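Local coordinates for probable oxidoreductase protein (Rhizobium etli, PDB 4FB5) that probably acts as a nucleotide-dependent oxidoreductase of the GFO/IDH/MocA family, pairing a Rossmann-fold domain with a C-terminal domain built on a large mixed sheet, at residues F222-A227 with G370-K375; V257-R260 with S266-L269; P129-A134 with S376-A381. One frame throughout, in Å; residues are numbered along the deposited sequence.

Contact 1. Residues F222-A227 with G370-K375; sequences FGHVEA and GLRIEK
Arg372 NH2 donates to the backbone O of Val225 at 2.7 Å, joining helical residues 370-375 to residues 222-227, where the chain leaves a helix and enters a strand. The acceptor sits at the edge of the guanidinium, close to its plane, and the bond is a little bent, 157° at the hydrogen. The arginine thus gives a partner to a main-chain oxygen at the very start of the strand, in a residue that is itself buried.

To get there, Arg372 leaves the helix with CG anti to the backbone N and then bends at chi2 (53°), which carries the rest of the chain along His224. The two side chains run antiparallel alongside one another. The CG region of Arg372 lies over one imidazole face, modelled too close for its detail to be trusted, while further out CB of His224 covers one guanidinium face, 3.9 Å from Arg372 CZ. The ring and guanidinium planes are only 15° apart, yet what meets the imidazole is the aliphatic part of the arginine. Ile373 approaches from another direction, its CG1 at the ring edge, 3.8 Å from His224 CE1.

The ring's rotation is restrained from beyond the segments: His224 NE2 is hydrogen-bonded to Asp369 OD1, one turn back on the same helix as Ile373, and the Trp219 ring meets the imidazole as well. Ile373 and Val225 both pack on Leu215 of helix 206-221.

Just past this carbonyl, Glu226 and Ala227 together sit opposite the single residue Arg260 on the next strand, a classic beta bulge; it opens strand 225-233 of the large mixed sheet of the C-terminal domain, against which helix 367-385 is laid.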
loop_
_atom_site.group_PDB
_atom_site.type_symbol
_atom_site.label_atom_id
_atom_site.label_comp_id
_atom_site.label_asym_id
_atom_site.label_seq_id
_atom_site.Cartn_x
_atom_site.Cartn_y
_atom_site.Cartn_z
ATOM N N PHE A 222 -8.677 -25.903 -1.460
ATOM C CA PHE A 222 -7.848 -27.043 -1.786
ATOM C C PHE A 222 -8.414 -28.341 -1.238
ATOM O O PHE A 222 -8.943 -29.173 -1.976
ATOM C CB PHE A 222 -6.422 -26.809 -1.272
ATOM C CG PHE A 222 -5.753 -25.596 -1.886
ATOM C CD1 PHE A 222 -5.528 -25.538 -3.259
ATOM C CD2 PHE A 222 -5.408 -24.492 -1.093
ATOM C CE1 PHE A 222 -4.935 -24.416 -3.830
ATOM C CE2 PHE A 222 -4.825 -23.363 -1.631
ATOM C CZ PHE A 222 -4.579 -23.313 -3.001
ATOM N N GLY A 223 -8.270 -28.507 0.064
ATOM C CA GLY A 223 -8.977 -29.506 0.788
ATOM C C GLY A 223 -8.336 -29.602 2.148
ATOM O O GLY A 223 -7.712 -28.635 2.628
ATOM N N HIS A 224 -8.512 -30.769 2.764
ATOM C CA HIS A 224 -8.115 -31.018 4.129
ATOM C C HIS A 224 -6.597 -31.187 4.342
ATOM O O HIS A 224 -5.833 -31.291 3.399
ATOM C CB HIS A 224 -8.906 -32.202 4.660
ATOM C CG HIS A 224 -10.316 -31.862 5.032
ATOM N ND1 HIS A 224 -10.629 -30.998 6.063
ATOM C CD2 HIS A 224 -11.499 -32.284 4.524
ATOM C CE1 HIS A 224 -11.941 -30.890 6.168
ATOM N NE2 HIS A 224 -12.496 -31.670 5.251
ATOM N N VAL A 225 -6.166 -31.180 5.593
ATOM C CA VAL A 225 -4.741 -31.160 5.916
ATOM C C VAL A 225 -4.240 -32.580 6.198
ATOM O O VAL A 225 -4.970 -33.399 6.777
ATOM C CB VAL A 225 -4.541 -30.267 7.144
ATOM C CG1 VAL A 225 -3.147 -30.255 7.558
ATOM C CG2 VAL A 225 -4.919 -28.885 6.778
ATOM N N GLU A 226 -3.002 -32.886 5.838
ATOM C CA GLU A 226 -2.588 -34.304 5.855
ATOM C C GLU A 226 -1.450 -34.654 6.762
ATOM O O GLU A 226 -1.466 -35.713 7.356
ATOM C CB GLU A 226 -2.364 -34.855 4.446
ATOM C CG GLU A 226 -3.699 -34.972 3.678
ATOM C CD GLU A 226 -3.522 -35.063 2.141
ATOM O OE1 GLU A 226 -2.370 -35.345 1.666
ATOM O OE2 GLU A 226 -4.553 -34.858 1.420
ATOM N N ALA A 227 -0.470 -33.786 6.878
ATOM C CA ALA A 227 0.534 -33.936 7.895
ATOM C C ALA A 227 0.763 -32.524 8.434
ATOM O O ALA A 227 0.513 -31.564 7.714
ATOM C CB ALA A 227 1.774 -34.503 7.302
ATOM N N GLY A 370 -16.306 -29.804 9.134
ATOM C CA GLY A 370 -15.828 -29.125 10.329
ATOM C C GLY A 370 -15.121 -30.070 11.275
ATOM O O GLY A 370 -14.066 -29.733 11.875
ATOM N N LEU A 371 -15.693 -31.267 11.426
ATOM C CA LEU A 371 -15.088 -32.250 12.318
ATOM C C LEU A 371 -13.742 -32.626 11.771
ATOM O O LEU A 371 -12.737 -32.806 12.488
ATOM C CB LEU A 371 -15.939 -33.528 12.429
ATOM C CG LEU A 371 -15.182 -34.574 13.288
ATOM C CD1 LEU A 371 -15.305 -34.341 14.805
ATOM C CD2 LEU A 371 -15.528 -35.998 12.920
ATOM N N ARG A 372 -13.730 -32.777 10.461
ATOM C CA ARG A 372 -12.465 -33.119 9.835
ATOM C C ARG A 372 -11.432 -31.979 10.085
ATOM O O ARG A 372 -10.282 -32.262 10.405
ATOM C CB ARG A 372 -12.664 -33.574 8.356
ATOM C CG ARG A 372 -11.380 -33.935 7.596
ATOM C CD ARG A 372 -10.517 -34.917 8.279
ATOM N NE ARG A 372 -9.328 -35.220 7.485
ATOM C CZ ARG A 372 -8.125 -34.642 7.635
ATOM N NH1 ARG A 372 -7.905 -33.686 8.552
ATOM N NH2 ARG A 372 -7.120 -35.036 6.866
ATOM N N ILE A 373 -11.880 -30.726 9.977
ATOM C CA ILE A 373 -11.049 -29.562 10.291
ATOM C C ILE A 373 -10.556 -29.588 11.746
ATOM O O ILE A 373 -9.329 -29.413 12.020
ATOM C CB ILE A 373 -11.761 -28.238 9.972
ATOM C CG1 ILE A 373 -11.548 -27.894 8.489
ATOM C CG2 ILE A 373 -11.215 -27.120 10.846
ATOM C CD1 ILE A 373 -12.631 -27.017 7.858
ATOM N N GLU A 374 -11.473 -29.874 12.668
ATOM C CA GLU A 374 -11.051 -29.975 14.035
ATOM C C GLU A 374 -10.135 -31.133 14.272
ATOM O O GLU A 374 -9.203 -31.039 15.095
ATOM C CB GLU A 374 -12.229 -29.974 14.964
ATOM C CG GLU A 374 -12.900 -28.591 14.904
ATOM C CD GLU A 374 -14.014 -28.426 15.887
ATOM O OE1 GLU A 374 -13.833 -28.944 17.007
ATOM O OE2 GLU A 374 -15.048 -27.780 15.529
ATOM N N LYS A 375 -10.319 -32.213 13.535
ATOM C CA LYS A 375 -9.308 -33.272 13.589
ATOM C C LYS A 375 -7.893 -32.703 13.356
ATOM O O LYS A 375 -6.962 -32.952 14.154
ATOM C CB LYS A 375 -9.617 -34.381 12.578
ATOM C CG LYS A 375 -8.948 -35.689 12.930
ATOM C CD LYS A 375 -9.430 -36.821 12.093
ATOM C CE LYS A 375 -8.480 -37.992 12.355
ATOM N NZ LYS A 375 -8.089 -38.664 11.068
#

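Contact 2. Residues V257-R260 with S266-L269; sequences VLMR and SAVL
Val257 and Leu269 exchange two backbone hydrogen bonds, the first of two such pairs in the beta hairpin formed by strands 254-261 and 266-272. The N-to-C directions of the two short segments differ by 154°, antiparallel with a clear twist. Val257 N reaches Leu269 O at 2.8 Å, and Leu269 N returns to Val257 O at 2.8 Å with an almost straight N-H. The second hydrogen-bonded pair is less even: Met259 N to Ala267 O measures 2.8 Å, whereas Ala267 N to Met259 O stretches to 3.3 Å and the donor stands well above the carbonyl plane. Leu258 with Val268 and Arg260 with Ser266 are the non-hydrogen-bonded pairs, whose backbone polar groups turn outward to the next strands. Leu258 is bonded there to Ile229, Arg260 to Glu226 and Ala227, and Ser266 to Asn176 and Val178; Ser266 O also accepts from His177 ND1.

Leu258, Arg260, Ser266 and Val268 share the sheet face that meets a second subunit. Arg260 bends at chi2 (-83°), and this lays one guanidinium face over Ser266, whose CB is 3.5 Å from Arg260 NH1. The charged end is well supplied: NH1 gives to Gly264 O in the hairpin turn, and NH2 forms a salt bridge with Asp231 of the second subunit. Leu258 packs on its own counterpart in that subunit.

The opposite face carries Val257, Met259, Ala267 and Leu269; Met259 and Leu269 touch helix 206-221, and Val257 and Met259 touch Met380 of helix 367-385. Met259, a selenomethionine, runs across toward the neighbouring strand and bends at its last torsion (chi3 -82°), leaving its methyl CE 3.5 Å from Ala267 CB and 3.9 Å from Leu269 CB.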
loop_
_atom_site.group_PDB
_atom_site.type_symbol
_atom_site.label_atom_id
_atom_site.label_comp_id
_atom_site.label_asym_id
_atom_site.label_seq_id
_atom_site.Cartn_x
_atom_site.Cartn_y
_atom_site.Cartn_z
ATOM N N VAL A 257 2.676 -23.603 11.986
ATOM C CA VAL A 257 2.474 -24.967 11.598
ATOM C C VAL A 257 2.982 -25.101 10.190
ATOM O O VAL A 257 2.592 -24.316 9.325
ATOM C CB VAL A 257 0.986 -25.279 11.605
ATOM C CG1 VAL A 257 0.724 -26.750 11.290
ATOM C CG2 VAL A 257 0.363 -24.875 12.935
ATOM N N LEU A 258 3.870 -26.062 9.963
ATOM C CA LEU A 258 4.222 -26.494 8.632
ATOM C C LEU A 258 3.215 -27.552 8.245
ATOM O O LEU A 258 2.788 -28.323 9.093
ATOM C CB LEU A 258 5.572 -27.108 8.717
ATOM C CG LEU A 258 6.719 -26.186 8.387
ATOM C CD1 LEU A 258 6.422 -24.782 8.711
ATOM C CD2 LEU A 258 8.004 -26.649 9.036
HETATM N N MSE A 259 2.791 -27.612 6.997
HETATM C CA MSE A 259 1.819 -28.643 6.659
HETATM C C MSE A 259 1.974 -29.211 5.254
HETATM O O MSE A 259 2.862 -28.831 4.507
HETATM C CB MSE A 259 0.385 -28.157 6.835
HETATM C CG MSE A 259 0.219 -27.038 7.821
HETATM SE SE MSE A 259 -1.642 -26.356 7.966
HETATM C CE MSE A 259 -1.678 -25.152 6.419
ATOM N N ARG A 260 1.089 -30.150 4.938
ATOM C CA ARG A 260 0.926 -30.703 3.609
ATOM C C ARG A 260 -0.561 -30.873 3.418
ATOM O O ARG A 260 -1.223 -31.464 4.244
ATOM C CB ARG A 260 1.622 -32.055 3.507
ATOM C CG ARG A 260 3.129 -31.965 3.570
ATOM C CD ARG A 260 3.664 -31.629 2.209
ATOM N NE ARG A 260 5.076 -31.289 2.194
ATOM C CZ ARG A 260 5.725 -30.925 1.094
ATOM N NH1 ARG A 260 5.076 -30.845 -0.070
ATOM N NH2 ARG A 260 7.017 -30.641 1.158
ATOM N N SER A 266 2.427 -27.761 -0.215
ATOM C CA SER A 266 3.160 -27.448 0.963
ATOM C C SER A 266 2.651 -26.115 1.510
ATOM O O SER A 266 2.529 -25.151 0.769
ATOM C CB SER A 266 4.616 -27.392 0.595
ATOM O OG SER A 266 5.241 -26.289 1.217
ATOM N N ALA A 267 2.322 -26.060 2.798
ATOM C CA ALA A 267 1.608 -24.909 3.326
ATOM C C ALA A 267 2.178 -24.495 4.671
ATOM O O ALA A 267 2.641 -25.325 5.412
ATOM C CB ALA A 267 0.109 -25.201 3.400
ATOM N N VAL A 268 2.240 -23.205 4.941
ATOM C CA VAL A 268 2.622 -22.708 6.257
ATOM C C VAL A 268 1.427 -21.983 6.799
ATOM O O VAL A 268 0.805 -21.227 6.064
ATOM C CB VAL A 268 3.797 -21.755 6.202
ATOM C CG1 VAL A 268 4.235 -21.361 7.597
ATOM C CG2 VAL A 268 4.960 -22.420 5.499
ATOM N N LEU A 269 1.097 -22.253 8.057
ATOM C CA LEU A 269 0.026 -21.566 8.813
ATOM C C LEU A 269 0.602 -20.890 10.084
ATOM O O LEU A 269 1.405 -21.459 10.813
ATOM C CB LEU A 269 -1.076 -22.527 9.198
ATOM C CG LEU A 269 -2.411 -21.968 9.687
ATOM C CD1 LEU A 269 -3.507 -22.900 9.223
ATOM C CD2 LEU A 269 -2.498 -21.720 11.208
#

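Contact 3. Residues P129-A134 with S376-A381; sequences PAYADA and SVHAMA
Tyr131 and His378 bring the two backbones to 7.6 Å, CA to CA, with no hydrogen bond passing between the segments. On one side the chain comes out of a loop at Pro129 and enters a helix, with Ala130 in the N-cap position and its O taking weak bonds from Asp133 N and Ala134 N. On the other, 376-381 is regular helix.

From that helix the His378 ring projects into the bend. Pro129 O lies at its edge, in the ring plane, 3.4 Å from His378 CE1, while CD2 of the histidine comes to 3.6 Å from Tyr131 CD1. The two rings meet obliquely, their planes at 75°. Helix 131-143 follows strand 120-123, so this is a point where helix 367-385 touches the Rossmann-fold domain, which probably binds the nucleotide. With CG anti to the backbone N (chi1 -164°), Tyr131 swings its CD1 to the imidazole; CB lies against it too, placed there by the backbone. Replacing His378 with alanine would probably open a gap beside Tyr131 and leave the Tyr204 hydroxyl without its mate, since His378 ND1 is hydrogen-bonded to Tyr204 OH.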
loop_
_atom_site.group_PDB
_atom_site.type_symbol
_atom_site.label_atom_id
_atom_site.label_comp_id
_atom_site.label_asym_id
_atom_site.label_seq_id
_atom_site.Cartn_x
_atom_site.Cartn_y
_atom_site.Cartn_z
ATOM N N PRO A 129 -14.647 -28.497 22.199
ATOM C CA PRO A 129 -13.194 -28.422 22.458
ATOM C C PRO A 129 -12.507 -29.779 22.537
ATOM O O PRO A 129 -11.272 -29.848 22.577
ATOM C CB PRO A 129 -13.102 -27.695 23.812
ATOM C CG PRO A 129 -14.482 -27.760 24.391
ATOM C CD PRO A 129 -15.452 -27.895 23.279
ATOM N N ALA A 130 -13.312 -30.836 22.569
ATOM C CA ALA A 130 -12.847 -32.212 22.646
ATOM C C ALA A 130 -13.425 -32.996 21.478
ATOM O O ALA A 130 -14.647 -32.960 21.218
ATOM C CB ALA A 130 -13.285 -32.836 23.959
ATOM N N TYR A 131 -12.543 -33.722 20.790
ATOM C CA TYR A 131 -12.892 -34.421 19.554
ATOM C C TYR A 131 -14.134 -35.307 19.644
ATOM O O TYR A 131 -14.978 -35.274 18.749
ATOM C CB TYR A 131 -11.693 -35.216 19.025
ATOM C CG TYR A 131 -11.861 -35.633 17.583
ATOM C CD1 TYR A 131 -12.002 -34.678 16.581
ATOM C CD2 TYR A 131 -11.903 -36.978 17.215
ATOM C CE1 TYR A 131 -12.176 -35.047 15.251
ATOM C CE2 TYR A 131 -12.074 -37.353 15.884
ATOM C CZ TYR A 131 -12.208 -36.382 14.906
ATOM O OH TYR A 131 -12.374 -36.721 13.571
ATOM N N ALA A 132 -14.252 -36.086 20.720
ATOM C CA ALA A 132 -15.333 -37.081 20.821
ATOM C C ALA A 132 -16.682 -36.422 21.069
ATOM O O ALA A 132 -17.748 -37.003 20.795
ATOM C CB ALA A 132 -15.031 -38.132 21.884
ATOM N N ASP A 133 -16.645 -35.198 21.561
ATOM C CA ASP A 133 -17.881 -34.477 21.643
ATOM C C ASP A 133 -18.340 -34.126 20.229
ATOM O O ASP A 133 -19.520 -34.239 19.898
ATOM C CB ASP A 133 -17.723 -33.234 22.504
ATOM C CG ASP A 133 -17.596 -33.555 23.986
ATOM O OD1 ASP A 133 -18.634 -33.880 24.613
ATOM O OD2 ASP A 133 -16.463 -33.463 24.527
ATOM N N ALA A 134 -17.383 -33.720 19.399
ATOM C CA ALA A 134 -17.658 -33.264 18.060
ATOM C C ALA A 134 -18.158 -34.438 17.248
ATOM O O ALA A 134 -19.165 -34.321 16.517
ATOM C CB ALA A 134 -16.412 -32.677 17.446
ATOM N N SER A 376 -7.731 -31.902 12.296
ATOM C CA SER A 376 -6.411 -31.258 12.047
ATOM C C SER A 376 -5.924 -30.365 13.198
ATOM O O SER A 376 -4.754 -30.348 13.500
ATOM C CB SER A 376 -6.418 -30.515 10.728
ATOM O OG SER A 376 -7.317 -31.139 9.801
ATOM N N VAL A 377 -6.842 -29.658 13.860
ATOM C CA VAL A 377 -6.468 -28.875 15.009
ATOM C C VAL A 377 -5.852 -29.743 16.098
ATOM O O VAL A 377 -4.744 -29.436 16.600
ATOM C CB VAL A 377 -7.638 -28.058 15.581
ATOM C CG1 VAL A 377 -7.152 -27.217 16.743
ATOM C CG2 VAL A 377 -8.240 -27.169 14.508
ATOM N N HIS A 378 -6.543 -30.842 16.451
ATOM C CA HIS A 378 -6.091 -31.697 17.582
ATOM C C HIS A 378 -4.709 -32.254 17.268
ATOM O O HIS A 378 -3.804 -32.305 18.132
ATOM C CB HIS A 378 -7.127 -32.767 17.929
ATOM C CG HIS A 378 -8.426 -32.218 18.469
ATOM N ND1 HIS A 378 -8.527 -31.613 19.706
ATOM C CD2 HIS A 378 -9.685 -32.212 17.949
ATOM C CE1 HIS A 378 -9.781 -31.225 19.910
ATOM N NE2 HIS A 378 -10.508 -31.574 18.855
ATOM N N ALA A 379 -4.531 -32.596 15.996
ATOM C CA ALA A 379 -3.232 -33.055 15.467
ATOM C C ALA A 379 -2.129 -32.042 15.635
ATOM O O ALA A 379 -1.010 -32.378 16.029
ATOM C CB ALA A 379 -3.375 -33.388 14.027
HETATM N N MSE A 380 -2.455 -30.782 15.374
HETATM C CA MSE A 380 -1.479 -29.718 15.571
HETATM C C MSE A 380 -1.032 -29.597 17.020
HETATM O O MSE A 380 0.149 -29.480 17.282
HETATM C CB MSE A 380 -1.996 -28.405 15.014
HETATM C CG MSE A 380 -2.171 -28.445 13.504
HETATM SE SE MSE A 380 -3.331 -27.009 12.754
HETATM C CE MSE A 380 -3.707 -27.773 10.973
ATOM N N ALA A 381 -1.963 -29.649 17.962
ATOM C CA ALA A 381 -1.576 -29.584 19.357
ATOM C C ALA A 381 -0.692 -30.801 19.739
ATOM O O ALA A 381 0.420 -30.682 20.354
ATOM C CB ALA A 381 -2.776 -29.519 20.207
#

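In the fold
Helix 367-385 ties the three contacts together: contacts 1 and 3 use successive parts of it, their centres about 11 Å apart, and Met380 from contact 3 reaches Met259 and Val257 of contact 2, whose centre is about 18 Å away. Contacts 1 and 2, about 12 Å apart between centres, meet in the large mixed sheet, where strands 225-233 and 254-261 are neighbours. Along the chain, 129-134 comes first, then 222-227, the hairpin 257-269, and finally 370-381, so the late helix packs against parts far earlier in sequence, the Rossmann-fold helix 131-143 and the mixed sheet, whose far face joins a second subunit.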